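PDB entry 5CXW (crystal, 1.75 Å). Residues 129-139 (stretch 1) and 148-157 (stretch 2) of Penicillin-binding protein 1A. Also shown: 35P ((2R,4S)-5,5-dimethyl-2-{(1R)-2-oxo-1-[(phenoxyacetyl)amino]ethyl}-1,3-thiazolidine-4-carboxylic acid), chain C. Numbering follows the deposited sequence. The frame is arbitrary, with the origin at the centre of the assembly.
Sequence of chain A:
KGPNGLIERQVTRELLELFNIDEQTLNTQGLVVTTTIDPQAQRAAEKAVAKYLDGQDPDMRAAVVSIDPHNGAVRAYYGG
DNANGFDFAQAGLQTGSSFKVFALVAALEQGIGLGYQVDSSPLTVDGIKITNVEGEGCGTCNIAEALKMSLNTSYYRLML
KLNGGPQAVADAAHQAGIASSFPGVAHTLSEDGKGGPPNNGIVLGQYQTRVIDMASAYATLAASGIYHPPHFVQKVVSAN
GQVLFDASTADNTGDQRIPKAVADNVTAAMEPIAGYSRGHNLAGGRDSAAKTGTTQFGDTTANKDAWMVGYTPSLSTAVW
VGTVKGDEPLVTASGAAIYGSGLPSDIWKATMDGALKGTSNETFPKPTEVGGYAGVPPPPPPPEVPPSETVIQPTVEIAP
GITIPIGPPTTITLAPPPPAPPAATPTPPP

Stretch 1 129-139: KITNVEGEGCG
Stretch 2, residues 148-157: KMSLNTSYYR

How do the two stretches meet? Stretch 1 is a strand through I130 and then loop; stretch 2 leaves one helix at S150, where phi and psi are 56° and 57°, and starts another at N152, with L151 as N-cap. The register sets T131 CA 5.8 Å from T153 CA and N132 CA 5.5 Å from N152 CA, and 545 Å² is buried.

What fixes the side chain of N132? Its CA-to-CB bond points sideways, but chi1 m (-58°) and chi2 -36° bring the amide to the start of the second helix. There N132 OD1 accepts from T153 N at 3.0 Å, an amide with no helical carbonyl of its own to bind, and lies 2.8 Å from N152 N. N132 ND2 donates to T153 OG1 at 3.1 Å, which chi1 p (55°) of T153 places in reach, and to E136 O at 2.8 Å, so one side chain ties its own loop to the helix.

Why does I130 adopt m, m (-51°, -54°)? With CB toward the helix, this rotamer lays I130 CG1 3.8 Å from the centroid of the Y156 ring, 2° off its normal, and puts I130 CD1 3.6 Å from Y156 CZ. Y156 has chi1 -122°, between wells, and chi2 84°.

What packs at the far end of the loop? C138, chi1 p (67°), sets its SG 3.7 Å from L151 CD1, with L151 in m, t. M149, in m, t, p, brings its CE to 3.6 Å from G137 O and 3.7 Å from E136 CG.

How does N152 face the ligand? Its chi1 m (-76°) and chi2 12° let N152 ND2 donate to water 1 at 3.1 Å, which also accepts from T131 N at 3.2 Å, and make a weak bond to 35P O18 at 3.1 Å.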

ATOM      1  N   LYS A 129      -2.883  25.717  -3.996  1.00 17.15           N
ATOM      2  CA  LYS A 129      -2.849  25.909  -2.574  1.00 17.90           C
ATOM      3  C   LYS A 129      -2.669  24.579  -1.820  1.00 16.18           C
ATOM      4  O   LYS A 129      -3.528  23.731  -1.907  1.00 16.26           O
ATOM      5  CB  LYS A 129      -4.147  26.586  -2.124  1.00 21.28           C
ATOM      6  CG  LYS A 129      -4.281  28.044  -2.544  1.00 25.36           C
ATOM      7  CD  LYS A 129      -5.532  28.633  -1.853  1.00 30.03           C
ATOM      8  CE  LYS A 129      -6.124  29.853  -2.535  1.00 34.70           C
ATOM      9  NZ  LYS A 129      -5.073  30.735  -3.118  1.00 38.10           N
ATOM     10  N   ILE A 130      -1.622  24.459  -0.999  1.00 14.25           N
ATOM     11  CA  ILE A 130      -1.350  23.245  -0.235  1.00 13.64           C
ATOM     12  C   ILE A 130      -1.741  23.520   1.214  1.00 14.12           C
ATOM     13  O   ILE A 130      -1.242  24.468   1.865  1.00 13.81           O
ATOM     14  CB  ILE A 130       0.153  22.789  -0.337  1.00 13.15           C
ATOM     15  CG1 ILE A 130       0.588  22.723  -1.803  1.00 13.76           C
ATOM     16  CG2 ILE A 130       0.330  21.465   0.356  1.00 12.89           C
ATOM     17  CD1 ILE A 130      -0.286  21.880  -2.709  1.00 13.98           C
ATOM     18  N   THR A 131      -2.633  22.693   1.756  1.00 15.00           N
ATOM     19  CA  THR A 131      -3.096  22.884   3.123  1.00 16.28           C
ATOM     20  C   THR A 131      -3.260  21.503   3.764  1.00 15.70           C
ATOM     21  O   THR A 131      -3.343  20.469   3.064  1.00 13.85           O
ATOM     22  CB  THR A 131      -4.471  23.611   3.258  1.00 18.31           C
ATOM     23  OG1 THR A 131      -5.417  22.867   2.508  1.00 20.35           O
ATOM     24  CG2 THR A 131      -4.437  24.952   2.617  1.00 20.12           C
ATOM     25  N   ASN A 132      -3.412  21.545   5.079  1.00 16.16           N
ATOM     26  CA  ASN A 132      -3.651  20.338   5.866  1.00 17.25           C
ATOM     27  C   ASN A 132      -5.093  20.268   6.271  1.00 19.24           C
ATOM     28  O   ASN A 132      -5.741  21.308   6.434  1.00 18.97           O
ATOM     29  CB  ASN A 132      -2.772  20.372   7.093  1.00 16.99           C
ATOM     30  CG  ASN A 132      -1.317  20.471   6.732  1.00 16.21           C
ATOM     31  OD1 ASN A 132      -0.870  19.883   5.740  1.00 16.52           O
ATOM     32  ND2 ASN A 132      -0.572  21.202   7.507  1.00 16.32           N
ATOM     33  N   VAL A 133      -5.598  19.042   6.396  1.00 20.84           N
ATOM     34  CA  VAL A 133      -7.007  18.839   6.810  1.00 24.21           C
ATOM     35  C   VAL A 133      -7.279  19.575   8.121  1.00 26.30           C
ATOM     36  O   VAL A 133      -6.484  19.479   9.067  1.00 26.39           O
ATOM     37  CB  VAL A 133      -7.343  17.346   6.981  1.00 24.52           C
ATOM     38  CG1 VAL A 133      -8.568  17.175   7.866  1.00 29.01           C
ATOM     39  CG2 VAL A 133      -7.560  16.690   5.627  1.00 29.46           C
ATOM     40  N   GLU A 134      -8.392  20.306   8.143  1.00 28.73           N
ATOM     41  CA  GLU A 134      -8.816  21.160   9.264  1.00 32.41           C
ATOM     42  C   GLU A 134      -7.769  22.174   9.697  1.00 31.88           C
ATOM     43  O   GLU A 134      -7.718  22.521  10.880  1.00 33.17           O
ATOM     44  CB  GLU A 134      -9.277  20.309  10.481  1.00 36.74           C
ATOM     45  CG  GLU A 134     -10.552  19.507  10.183  1.00 41.71           C
ATOM     46  CD  GLU A 134     -10.757  18.251  11.043  1.00 45.48           C
ATOM     47  OE1 GLU A 134     -11.767  17.571  10.779  1.00 49.60           O
ATOM     48  OE2 GLU A 134      -9.948  17.913  11.963  1.00 48.13           O
ATOM     49  N   GLY A 135      -6.919  22.614   8.761  1.00 30.84           N
ATOM     50  CA  GLY A 135      -5.805  23.515   9.056  1.00 32.22           C
ATOM     51  C   GLY A 135      -4.860  23.078  10.169  1.00 32.58           C
ATOM     52  O   GLY A 135      -4.176  23.908  10.761  1.00 35.02           O
ATOM     53  N   GLU A 136      -4.814  21.791  10.443  1.00 34.60           N
ATOM     54  CA  GLU A 136      -3.879  21.182  11.405  1.00 38.57           C
ATOM     55  C   GLU A 136      -2.438  21.537  11.011  1.00 33.87           C
ATOM     56  O   GLU A 136      -2.125  21.679   9.828  1.00 32.36           O
ATOM     57  CB  GLU A 136      -4.080  19.628  11.395  1.00 44.32           C
ATOM     58  CG  GLU A 136      -3.220  18.767  12.348  1.00 50.59           C
ATOM     59  CD  GLU A 136      -3.897  18.419  13.696  1.00 56.50           C
ATOM     60  OE1 GLU A 136      -4.777  17.515  13.735  1.00 56.01           O
ATOM     61  OE2 GLU A 136      -3.507  19.022  14.735  1.00 61.03           O
ATOM     62  N   GLY A 137      -1.577  21.750  11.999  1.00 30.19           N
ATOM     63  CA  GLY A 137      -0.150  21.865  11.750  1.00 27.56           C
ATOM     64  C   GLY A 137       0.623  21.566  13.009  1.00 26.55           C
ATOM     65  O   GLY A 137       0.047  21.246  14.045  1.00 26.88           O
ATOM     66  N   CYS A 138       1.929  21.714  12.948  1.00 25.28           N
ATOM     67  CA  CYS A 138       2.757  21.454  14.114  1.00 25.26           C
ATOM     68  C   CYS A 138       3.699  22.622  14.359  1.00 26.01           C
ATOM     69  O   CYS A 138       4.635  22.480  15.124  1.00 29.04           O
ATOM     70  CB  CYS A 138       3.510  20.162  13.872  1.00 24.42           C
ATOM     71  SG  CYS A 138       4.718  20.291  12.527  1.00 23.93           S
ATOM     72  N   GLY A 139       3.440  23.786  13.768  1.00 24.64           N
ATOM     73  CA  GLY A 139       4.452  24.833  13.622  1.00 23.79           C
ATOM     74  C   GLY A 139       5.590  24.279  12.764  1.00 22.86           C
ATOM     75  O   GLY A 139       5.379  24.060  11.582  1.00 22.77           O
ATOM     76  N   LYS A 148       3.209  10.983  10.784  1.00 11.37           N
ATOM     77  CA  LYS A 148       2.132  10.525  11.705  1.00 12.54           C
ATOM     78  C   LYS A 148       0.922  11.450  11.583  1.00 12.83           C
ATOM     79  O   LYS A 148      -0.213  10.991  11.455  1.00 12.79           O
ATOM     80  CB  LYS A 148       2.674  10.435  13.127  1.00 13.76           C
ATOM     81  CG  LYS A 148       1.628  10.011  14.150  1.00 15.37           C
ATOM     82  CD  LYS A 148       2.207   9.928  15.560  1.00 17.46           C
ATOM     83  CE  LYS A 148       2.653  11.241  16.148  1.00 19.33           C
ATOM     84  NZ  LYS A 148       3.455  10.984  17.413  1.00 22.03           N
ATOM     85  N   MET A 149       1.146  12.762  11.645  1.00 13.51           N
ATOM     86  CA  MET A 149       0.027  13.716  11.580  1.00 14.89           C
ATOM     87  C   MET A 149      -0.504  13.901  10.163  1.00 13.77           C
ATOM     88  O   MET A 149      -1.557  14.525   9.950  1.00 14.89           O
ATOM     89  CB  MET A 149       0.466  15.072  12.143  1.00 17.01           C
ATOM     90  CG  MET A 149       0.725  15.026  13.619  1.00 20.05           C
ATOM     91  SD  MET A 149       1.377  16.634  14.190  1.00 23.94           S
ATOM     92  CE  MET A 149      -0.090  17.604  13.947  1.00 25.10           C
ATOM     93  N   SER A 150       0.236  13.358   9.214  1.00 12.13           N
ATOM     94  CA  SER A 150      -0.047  13.395   7.786  1.00 11.24           C
ATOM     95  C   SER A 150      -0.207  14.818   7.267  1.00 11.75           C
ATOM     96  O   SER A 150      -1.244  15.209   6.747  1.00 11.78           O
ATOM     97  CB  SER A 150      -1.211  12.491   7.419  1.00 11.62           C
ATOM     98  OG  SER A 150      -1.021  12.103   6.054  1.00 11.46           O
ATOM     99  N   LEU A 151       0.853  15.584   7.495  1.00 11.00           N
ATOM    100  CA  LEU A 151       0.829  16.976   7.070  1.00 11.48           C
ATOM    101  C   LEU A 151       1.210  17.129   5.611  1.00 10.99           C
ATOM    102  O   LEU A 151       2.360  16.909   5.257  1.00 11.93           O
ATOM    103  CB  LEU A 151       1.704  17.817   7.984  1.00 11.88           C
ATOM    104  CG  LEU A 151       1.340  17.683   9.478  1.00 12.96           C
ATOM    105  CD1 LEU A 151       2.361  18.489  10.280  1.00 13.45           C
ATOM    106  CD2 LEU A 151      -0.055  18.112   9.748  1.00 13.67           C
ATOM    107  N   ASN A 152       0.266  17.536   4.778  1.00 10.64           N
ATOM    108  CA  ASN A 152       0.505  17.763   3.338  1.00 10.68           C
ATOM    109  C   ASN A 152       1.574  18.834   3.118  1.00 10.48           C
ATOM    110  O   ASN A 152       2.418  18.719   2.220  1.00 10.04           O
ATOM    111  CB  ASN A 152      -0.746  18.207   2.635  1.00 11.53           C
ATOM    112  CG  ASN A 152      -1.721  17.103   2.388  1.00 12.34           C
ATOM    113  OD1 ASN A 152      -1.628  15.979   2.910  1.00 12.38           O
ATOM    114  ND2 ASN A 152      -2.751  17.447   1.554  1.00 14.07           N
ATOM    115  N   THR A 153       1.500  19.904   3.903  1.00 10.57           N
ATOM    116  CA  THR A 153       2.375  21.060   3.670  1.00 10.84           C
ATOM    117  C   THR A 153       3.834  20.619   3.930  1.00 10.92           C
ATOM    118  O   THR A 153       4.753  20.880   3.115  1.00 11.29           O
ATOM    119  CB  THR A 153       1.983  22.198   4.598  1.00 11.21           C
ATOM    120  OG1 THR A 153       2.016  21.714   5.931  1.00 11.20           O
ATOM    121  CG2 THR A 153       0.610  22.764   4.254  1.00 11.40           C
ATOM    122  N   SER A 154       4.060  19.923   5.039  1.00 10.34           N
ATOM    123  CA  SER A 154       5.411  19.511   5.407  1.00 10.64           C
ATOM    124  C   SER A 154       5.998  18.556   4.371  1.00 10.30           C
ATOM    125  O   SER A 154       7.173  18.650   4.001  1.00 10.97           O
ATOM    126  CB  SER A 154       5.324  18.762   6.742  1.00 10.97           C
ATOM    127  OG  SER A 154       4.739  19.563   7.772  1.00 11.71           O
ATOM    128  N   TYR A 155       5.167  17.632   3.889  1.00 10.11           N
ATOM    129  CA  TYR A 155       5.621  16.617   2.907  1.00  9.99           C
ATOM    130  C   TYR A 155       5.879  17.280   1.538  1.00  9.99           C
ATOM    131  O   TYR A 155       6.734  16.827   0.793  1.00 10.47           O
ATOM    132  CB  TYR A 155       4.705  15.349   2.889  1.00  9.68           C
ATOM    133  CG  TYR A 155       5.363  14.383   3.843  1.00  9.52           C
ATOM    134  CD1 TYR A 155       5.289  14.550   5.229  1.00  9.72           C
ATOM    135  CD2 TYR A 155       6.174  13.390   3.379  1.00  9.52           C
ATOM    136  CE1 TYR A 155       6.022  13.739   6.107  1.00  9.53           C
ATOM    137  CE2 TYR A 155       6.924  12.571   4.200  1.00  9.38           C
ATOM    138  CZ  TYR A 155       6.855  12.737   5.573  1.00  9.65           C
ATOM    139  OH  TYR A 155       7.639  11.985   6.395  1.00 10.24           O
ATOM    140  N   TYR A 156       5.091  18.293   1.170  1.00 10.15           N
ATOM    141  CA  TYR A 156       5.397  19.096  -0.040  1.00 10.67           C
ATOM    142  C   TYR A 156       6.757  19.761   0.098  1.00 10.68           C
ATOM    143  O   TYR A 156       7.595  19.671  -0.815  1.00 11.45           O
ATOM    144  CB  TYR A 156       4.327  20.145  -0.288  1.00 11.15           C
ATOM    145  CG  TYR A 156       3.661  20.059  -1.621  1.00 11.81           C
ATOM    146  CD1 TYR A 156       2.616  19.211  -1.814  1.00 12.60           C
ATOM    147  CD2 TYR A 156       4.055  20.853  -2.689  1.00 12.27           C
ATOM    148  CE1 TYR A 156       1.980  19.095  -3.034  1.00 12.97           C
ATOM    149  CE2 TYR A 156       3.389  20.807  -3.898  1.00 13.04           C
ATOM    150  CZ  TYR A 156       2.373  19.900  -4.072  1.00 13.28           C
ATOM    151  OH  TYR A 156       1.663  19.865  -5.272  1.00 14.34           O
ATOM    152  N   ARG A 157       7.035  20.410   1.231  1.00 10.81           N
ATOM    153  CA  ARG A 157       8.325  21.018   1.444  1.00 10.81           C
ATOM    154  C   ARG A 157       9.445  19.966   1.458  1.00 11.09           C
ATOM    155  O   ARG A 157      10.574  20.251   0.995  1.00 11.83           O
ATOM    156  CB  ARG A 157       8.385  21.851   2.739  1.00 11.04           C
ATOM    157  CG  ARG A 157       7.537  23.091   2.749  1.00 11.45           C
ATOM    158  CD  ARG A 157       7.892  23.959   3.940  1.00 12.20           C
ATOM    159  NE  ARG A 157       7.214  25.278   3.867  1.00 12.77           N
ATOM    160  CZ  ARG A 157       5.953  25.513   4.289  1.00 12.74           C
ATOM    161  NH1 ARG A 157       5.259  24.616   4.927  1.00 12.81           N
ATOM    162  NH2 ARG A 157       5.413  26.728   4.100  1.00 13.23           N
TER
HETATM  163  C24 35P C 702      -8.967  18.115   0.935  1.00 22.91           C
HETATM  164  C23 35P C 702     -10.264  18.526   0.639  1.00 23.35           C
HETATM  165  C22 35P C 702     -11.306  17.629   0.708  1.00 21.66           C
HETATM  166  C21 35P C 702     -11.093  16.311   1.083  1.00 21.04           C
HETATM  167  C20 35P C 702      -9.819  15.881   1.386  1.00 22.38           C
HETATM  168  C19 35P C 702      -8.742  16.797   1.323  1.00 21.95           C
HETATM  169  O1  35P C 702      -7.449  16.446   1.627  1.00 21.08           O
HETATM  170  C2  35P C 702      -7.212  15.197   2.269  1.00 17.88           C
HETATM  171  C3  35P C 702      -5.792  15.169   2.764  1.00 16.93           C
HETATM  172  O18 35P C 702      -5.217  16.214   3.035  1.00 15.90           O
HETATM  173  N4  35P C 702      -5.283  13.953   2.890  1.00 15.36           N
HETATM  174  C5  35P C 702      -3.944  13.739   3.417  1.00 15.65           C
HETATM  175  C6  35P C 702      -3.470  12.444   2.899  1.00 15.22           C
HETATM  176  O17 35P C 702      -4.202  11.532   2.461  1.00 14.58           O
HETATM  177  C8  35P C 702      -3.861  13.691   5.006  1.00 16.87           C
HETATM  178  N7  35P C 702      -3.896  12.277   5.243  1.00 17.04           N
HETATM  179  S11 35P C 702      -5.145  14.333   5.937  1.00 19.18           S
HETATM  180  C10 35P C 702      -5.796  12.851   6.548  1.00 16.79           C
HETATM  181  C12 35P C 702      -7.321  12.852   6.458  1.00 16.87           C
HETATM  182  C15 35P C 702      -5.442  12.580   7.986  1.00 17.24           C
HETATM  183  C9  35P C 702      -5.211  11.798   5.599  1.00 15.60           C
HETATM  184  C13 35P C 702      -5.111  10.371   6.041  1.00 15.30           C
HETATM  185  O14 35P C 702      -3.987  10.002   6.503  1.00 15.63           O
HETATM  186  O16 35P C 702      -6.117   9.649   5.877  1.00 14.40           O
HETATM  187  O   HOH W   1      -3.032  20.055  -0.003  1.00 16.93           O
HETATM  188  O   HOH W   2      -3.286  17.021   5.519  1.00 24.75           O